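Local structure of DNA damage response protein Rtt109, putative (Neosartorya fumigata, 5ZB9) at residues A[175-180]-A[233-238]; A[181-186]-A[202-207]. The protein probably acetylates lysine side chains of histone H3, using acetyl-CoA as the acetyl donor. All coordinates share one frame; numbering follows the deposited sequence.

Interaction 1 joins the C-terminal end of helix 162-177 to the short strand 235-236. Interaction 2 joins the loop that follows that helix to strand 202-208. Their centres are about 6 Å apart, and the segments of interaction 2 both fall between those of interaction 1 in the sequence. The two strands are parallel neighbours in one sheet: Ala205 N lies 2.8 Å from Arg234 O, probably as a hydrogen bond. Asn237 ND2 approaches Leu207 O at the same distance, 2.8 Å. Interaction 1 is nearer the CoA site: the Trp235 side chain is about 7 Å from that of Arg171, which binds CoA in another structure of this protein. No CoA is bound here. Interaction 2 lies away from that site.

Interaction 1: residues A[175-180]-A[233-238]; sequences PILREY and PRWLNS
The guanidinium of Arg234 has Leu177 CG over one face, offset toward its rim. The indole of Trp235 receives Arg178 NH2 at its edge, near the ring plane. Leu177 CD2 approaches the same ring obliquely, 3.3 Å from Trp235 NE1. Leu177 CG stands anti to the backbone N (chi1 163°), and its two methyls reach different partners: CD1 lies 3.7 Å from Arg234 NH2, while CD2 meets the indole. A type I turn from Leu177 to Tyr180 ends helix 162-177, and Arg234 grips the carbonyls at both ends of this turn. Arg234 NH2 donates to Tyr180 O at 3.1 Å from above the carbonyl plane, with a C=O...N angle of 112°. The bond from Arg234 NH2 to Leu177 O, 3.2 Å, is weak. The same nitrogen also bonds Ala203 O of strand 202-208, tying the helix end to the sheet. Arg178 NH1 packs against Arg234 CG at 3.5 Å, and the two guanidinium planes stand 80° apart. Arg178 NH1 and Arg234 NH1 are 4.3 Å apart; salt bridges from Arg178 to Asp174 and Asp228 probably offset this repulsion. Asp174 also accepts the indole N-H of Trp235.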
loop_
_atom_site.group_PDB
_atom_site.type_symbol
_atom_site.label_atom_id
_atom_site.label_comp_id
_atom_site.label_asym_id
_atom_site.label_seq_id
_atom_site.Cartn_x
_atom_site.Cartn_y
_atom_site.Cartn_z
ATOM N N PRO A 175 -7.054 4.157 -11.606
ATOM C CA PRO A 175 -8.513 3.968 -11.648
ATOM C C PRO A 175 -9.186 4.106 -10.283
ATOM O O PRO A 175 -10.359 4.483 -10.215
ATOM C CB PRO A 175 -8.670 2.539 -12.178
ATOM C CG PRO A 175 -7.387 2.232 -12.844
ATOM C CD PRO A 175 -6.350 2.935 -12.030
ATOM N N ILE A 176 -8.465 3.800 -9.211
ATOM C CA ILE A 176 -9.015 4.018 -7.881
ATOM C C ILE A 176 -9.196 5.507 -7.671
ATOM O O ILE A 176 -10.263 5.964 -7.256
ATOM C CB ILE A 176 -8.113 3.466 -6.779
ATOM C CG1 ILE A 176 -7.787 2.004 -7.047
ATOM C CG2 ILE A 176 -8.778 3.628 -5.425
ATOM C CD1 ILE A 176 -6.989 1.357 -5.943
ATOM N N LEU A 177 -8.129 6.246 -7.971
ATOM C CA LEU A 177 -8.101 7.698 -7.873
ATOM C C LEU A 177 -9.292 8.324 -8.592
ATOM O O LEU A 177 -9.952 9.210 -8.063
ATOM C CB LEU A 177 -6.782 8.235 -8.452
ATOM C CG LEU A 177 -6.663 9.721 -8.829
ATOM C CD1 LEU A 177 -6.696 10.634 -7.620
ATOM C CD2 LEU A 177 -5.400 9.961 -9.643
ATOM N N ARG A 178 -9.579 7.834 -9.792
ATOM C CA ARG A 178 -10.531 8.501 -10.663
ATOM C C ARG A 178 -11.983 8.070 -10.459
ATOM O O ARG A 178 -12.857 8.456 -11.225
ATOM C CB ARG A 178 -10.112 8.297 -12.116
ATOM C CG ARG A 178 -8.825 9.026 -12.414
ATOM C CD ARG A 178 -8.454 8.963 -13.861
ATOM N NE ARG A 178 -7.120 9.508 -14.075
ATOM C CZ ARG A 178 -6.860 10.800 -14.208
ATOM N NH1 ARG A 178 -7.849 11.683 -14.151
ATOM N NH2 ARG A 178 -5.611 11.209 -14.400
ATOM N N GLU A 179 -12.234 7.278 -9.423
ATOM C CA GLU A 179 -13.596 7.013 -8.985
ATOM C C GLU A 179 -14.071 8.138 -8.075
ATOM O O GLU A 179 -15.245 8.208 -7.722
ATOM C CB GLU A 179 -13.688 5.669 -8.261
ATOM C CG GLU A 179 -13.857 4.482 -9.205
ATOM C CD GLU A 179 -15.081 4.622 -10.106
ATOM O OE1 GLU A 179 -14.925 5.085 -11.261
ATOM O OE2 GLU A 179 -16.200 4.271 -9.656
ATOM N N TYR A 180 -13.146 9.019 -7.702
ATOM C CA TYR A 180 -13.430 10.118 -6.786
ATOM C C TYR A 180 -13.372 11.460 -7.496
ATOM O O TYR A 180 -12.838 11.571 -8.602
ATOM C CB TYR A 180 -12.447 10.106 -5.620
ATOM C CG TYR A 180 -12.518 8.847 -4.787
ATOM C CD1 TYR A 180 -11.687 7.766 -5.050
ATOM C CD2 TYR A 180 -13.418 8.740 -3.737
ATOM C CE1 TYR A 180 -11.754 6.615 -4.291
ATOM C CE2 TYR A 180 -13.492 7.597 -2.978
ATOM C CZ TYR A 180 -12.661 6.535 -3.256
ATOM O OH TYR A 180 -12.741 5.389 -2.488
ATOM N N PRO A 233 -5.635 19.153 -11.005
ATOM C CA PRO A 233 -4.797 17.989 -11.323
ATOM C C PRO A 233 -5.105 16.816 -10.398
ATOM O O PRO A 233 -5.498 17.017 -9.244
ATOM C CB PRO A 233 -3.367 18.509 -11.114
ATOM C CG PRO A 233 -3.519 19.616 -10.105
ATOM C CD PRO A 233 -4.867 20.239 -10.365
ATOM N N ARG A 234 -4.959 15.601 -10.915
ATOM C CA ARG A 234 -5.198 14.411 -10.114
ATOM C C ARG A 234 -3.867 13.793 -9.669
ATOM O O ARG A 234 -3.828 13.022 -8.709
ATOM C CB ARG A 234 -6.033 13.397 -10.896
ATOM C CG ARG A 234 -7.254 13.978 -11.621
ATOM C CD ARG A 234 -8.217 14.713 -10.686
ATOM N NE ARG A 234 -8.607 13.937 -9.508
ATOM C CZ ARG A 234 -9.547 13.000 -9.511
ATOM N NH1 ARG A 234 -10.181 12.712 -10.632
ATOM N NH2 ARG A 234 -9.850 12.345 -8.401
ATOM N N TRP A 235 -2.785 14.133 -10.374
ATOM C CA TRP A 235 -1.436 13.719 -9.981
ATOM C C TRP A 235 -0.565 14.928 -9.662
ATOM O O TRP A 235 -0.475 15.872 -10.447
ATOM C CB TRP A 235 -0.785 12.871 -11.075
ATOM C CG TRP A 235 -1.431 11.528 -11.191
ATOM C CD1 TRP A 235 -2.528 11.210 -11.933
ATOM C CD2 TRP A 235 -1.040 10.327 -10.513
ATOM N NE1 TRP A 235 -2.842 9.882 -11.769
ATOM C CE2 TRP A 235 -1.941 9.318 -10.906
ATOM C CE3 TRP A 235 -0.012 10.006 -9.622
ATOM C CZ2 TRP A 235 -1.846 8.007 -10.438
ATOM C CZ3 TRP A 235 0.082 8.700 -9.155
ATOM C CH2 TRP A 235 -0.831 7.720 -9.563
ATOM N N LEU A 236 0.071 14.895 -8.499
ATOM C CA LEU A 236 0.930 15.988 -8.065
ATOM C C LEU A 236 2.279 15.449 -7.647
ATOM O O LEU A 236 2.359 14.413 -6.990
ATOM C CB LEU A 236 0.296 16.752 -6.908
ATOM C CG LEU A 236 -0.895 17.641 -7.241
ATOM C CD1 LEU A 236 -1.466 18.250 -5.981
ATOM C CD2 LEU A 236 -0.463 18.718 -8.201
ATOM N N ASN A 237 3.338 16.157 -8.025
ATOM C CA ASN A 237 4.683 15.808 -7.596
ATOM C C ASN A 237 5.019 16.478 -6.268
ATOM O O ASN A 237 5.802 17.418 -6.224
ATOM C CB ASN A 237 5.704 16.199 -8.675
ATOM C CG ASN A 237 7.145 15.895 -8.272
ATOM O OD1 ASN A 237 8.072 16.587 -8.696
ATOM N ND2 ASN A 237 7.339 14.871 -7.444
ATOM N N SER A 238 4.426 15.995 -5.184
ATOM C CA SER A 238 4.765 16.506 -3.860
ATOM C C SER A 238 4.306 15.566 -2.752
ATOM O O SER A 238 3.701 14.530 -3.011
ATOM C CB SER A 238 4.159 17.899 -3.651
ATOM O OG SER A 238 2.777 17.900 -3.953
#

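Interaction 2: residues A[181-186]-A[202-207]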
loop_
_atom_site.group_PDB
_atom_site.type_symbol
_atom_site.label_atom_id
_atom_site.label_comp_id
_atom_site.label_asym_id
_atom_site.label_seq_id
_atom_site.Cartn_x
_atom_site.Cartn_y
_atom_site.Cartn_z
ATOM N N GLU A 181 -13.921 12.482 -6.854
ATOM C CA GLU A 181 -13.993 13.806 -7.462
ATOM C C GLU A 181 -12.641 14.512 -7.462
ATOM O O GLU A 181 -11.847 14.344 -6.534
ATOM C CB GLU A 181 -15.028 14.664 -6.733
ATOM C CG GLU A 181 -16.447 14.197 -6.948
ATOM C CD GLU A 181 -16.787 14.054 -8.419
ATOM O OE1 GLU A 181 -16.799 15.082 -9.133
ATOM O OE2 GLU A 181 -17.030 12.909 -8.866
ATOM N N PRO A 182 -12.374 15.302 -8.512
ATOM C CA PRO A 182 -11.162 16.128 -8.564
ATOM C C PRO A 182 -11.117 17.133 -7.425
ATOM O O PRO A 182 -12.153 17.477 -6.860
ATOM C CB PRO A 182 -11.273 16.844 -9.914
ATOM C CG PRO A 182 -12.153 15.971 -10.731
ATOM C CD PRO A 182 -13.143 15.373 -9.766
ATOM N N GLU A 183 -9.922 17.596 -7.086
ATOM C CA GLU A 183 -9.762 18.611 -6.054
ATOM C C GLU A 183 -8.989 19.808 -6.608
ATOM O O GLU A 183 -8.338 19.714 -7.650
ATOM C CB GLU A 183 -9.058 18.022 -4.833
ATOM C CG GLU A 183 -9.744 16.777 -4.293
ATOM C CD GLU A 183 -9.063 16.203 -3.057
ATOM O OE1 GLU A 183 -7.832 15.970 -3.104
ATOM O OE2 GLU A 183 -9.763 15.982 -2.038
ATOM N N THR A 184 -9.053 20.926 -5.896
ATOM C CA THR A 184 -8.543 22.188 -6.408
ATOM C C THR A 184 -7.190 22.580 -5.834
ATOM O O THR A 184 -6.424 23.299 -6.475
ATOM C CB THR A 184 -9.533 23.312 -6.126
ATOM O OG1 THR A 184 -10.087 23.118 -4.819
ATOM C CG2 THR A 184 -10.651 23.287 -7.152
ATOM N N GLY A 185 -6.893 22.119 -4.626
ATOM C CA GLY A 185 -5.629 22.459 -3.999
ATOM C C GLY A 185 -5.771 22.784 -2.525
ATOM O O GLY A 185 -6.573 23.639 -2.140
ATOM N N SER A 186 -4.981 22.090 -1.707
ATOM C CA SER A 186 -5.016 22.235 -0.253
ATOM C C SER A 186 -4.734 23.673 0.175
ATOM O O SER A 186 -5.634 24.374 0.643
ATOM C CB SER A 186 -4.011 21.277 0.405
ATOM O OG SER A 186 -2.695 21.475 -0.088
ATOM N N SER A 202 -13.743 12.829 -2.631
ATOM C CA SER A 202 -12.731 13.334 -3.557
ATOM C C SER A 202 -11.335 12.798 -3.248
ATOM O O SER A 202 -11.090 12.267 -2.161
ATOM C CB SER A 202 -12.723 14.864 -3.544
ATOM O OG SER A 202 -12.456 15.358 -2.247
ATOM N N ALA A 203 -10.421 12.952 -4.205
ATOM C CA ALA A 203 -9.085 12.377 -4.070
ATOM C C ALA A 203 -8.052 12.987 -5.007
ATOM O O ALA A 203 -8.373 13.444 -6.107
ATOM C CB ALA A 203 -9.143 10.874 -4.293
ATOM N N THR A 204 -6.801 12.961 -4.555
ATOM C CA THR A 204 -5.646 13.338 -5.364
ATOM C C THR A 204 -4.534 12.316 -5.116
ATOM O O THR A 204 -4.427 11.759 -4.014
ATOM C CB THR A 204 -5.149 14.778 -5.026
ATOM O OG1 THR A 204 -6.232 15.707 -5.163
ATOM C CG2 THR A 204 -3.997 15.215 -5.950
ATOM N N ALA A 205 -3.720 12.054 -6.136
ATOM C CA ALA A 205 -2.575 11.156 -5.998
ATOM C C ALA A 205 -1.282 11.959 -5.948
ATOM O O ALA A 205 -1.090 12.892 -6.739
ATOM C CB ALA A 205 -2.541 10.154 -7.141
ATOM N N PHE A 206 -0.404 11.600 -5.017
ATOM C CA PHE A 206 0.869 12.302 -4.828
ATOM C C PHE A 206 2.039 11.358 -5.055
ATOM O O PHE A 206 2.045 10.228 -4.551
ATOM C CB PHE A 206 0.953 12.911 -3.423
ATOM C CG PHE A 206 -0.138 13.912 -3.119
ATOM C CD1 PHE A 206 -1.383 13.492 -2.672
ATOM C CD2 PHE A 206 0.089 15.275 -3.273
ATOM C CE1 PHE A 206 -2.380 14.408 -2.393
ATOM C CE2 PHE A 206 -0.909 16.205 -2.995
ATOM C CZ PHE A 206 -2.144 15.774 -2.553
ATOM N N LEU A 207 3.027 11.816 -5.818
ATOM C CA LEU A 207 4.180 10.994 -6.135
ATOM C C LEU A 207 5.472 11.766 -5.949
ATOM O O LEU A 207 5.597 12.899 -6.405
ATOM C CB LEU A 207 4.094 10.470 -7.571
ATOM C CG LEU A 207 5.335 9.687 -8.018
ATOM C CD1 LEU A 207 5.424 8.354 -7.284
ATOM C CD2 LEU A 207 5.399 9.500 -9.539
HETATM O O HOH W 1 -7.656 15.785 -7.706
#
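Glu181 and Ser202 form a single beta bridge where the loop after helix 162-177 meets the start of strand 202-208. This is a buried, mainly polar contact. Ala203 N donates to Glu181 O at 3.1 Å, in the carbonyl plane and close to straight. Beside this bond the CB atoms of Glu181 and Ser202 pack at 3.9 Å. Two residues on, Glu183 reaches across to the strand. Its chain is extended beyond CG (chi2 -179°), which carries CD toward the hydroxyls of Ser202 and Thr204. The carboxylate spans these two side chains with one oxygen each. Thr204 OG1 donates to Glu183 OE1 at 2.6 Å, and OE1 accepts through its anti lone pair. Ser202 OG donates to Glu183 OE2 at 2.8 Å, also from the anti side but 25° out of the carboxylate plane. OE2 has a further partner in Asn324 ND2 of strand 317-324. Both carboxylate oxygens are therefore held, and the rotation of the group is restrained. A water bridges the loop backbone and the strand: it accepts from Glu183 N at 3.0 Å and donates to Thr204 OG1 at 2.9 Å. Thr204 OG1 thus links the water to the carboxylate. The result is an isolated beta bridge backed by a bidentate carboxylate-hydroxyl contact, fastening the loop to the mixed sheet of the Rtt109 (KAT11-family) acetyltransferase domain.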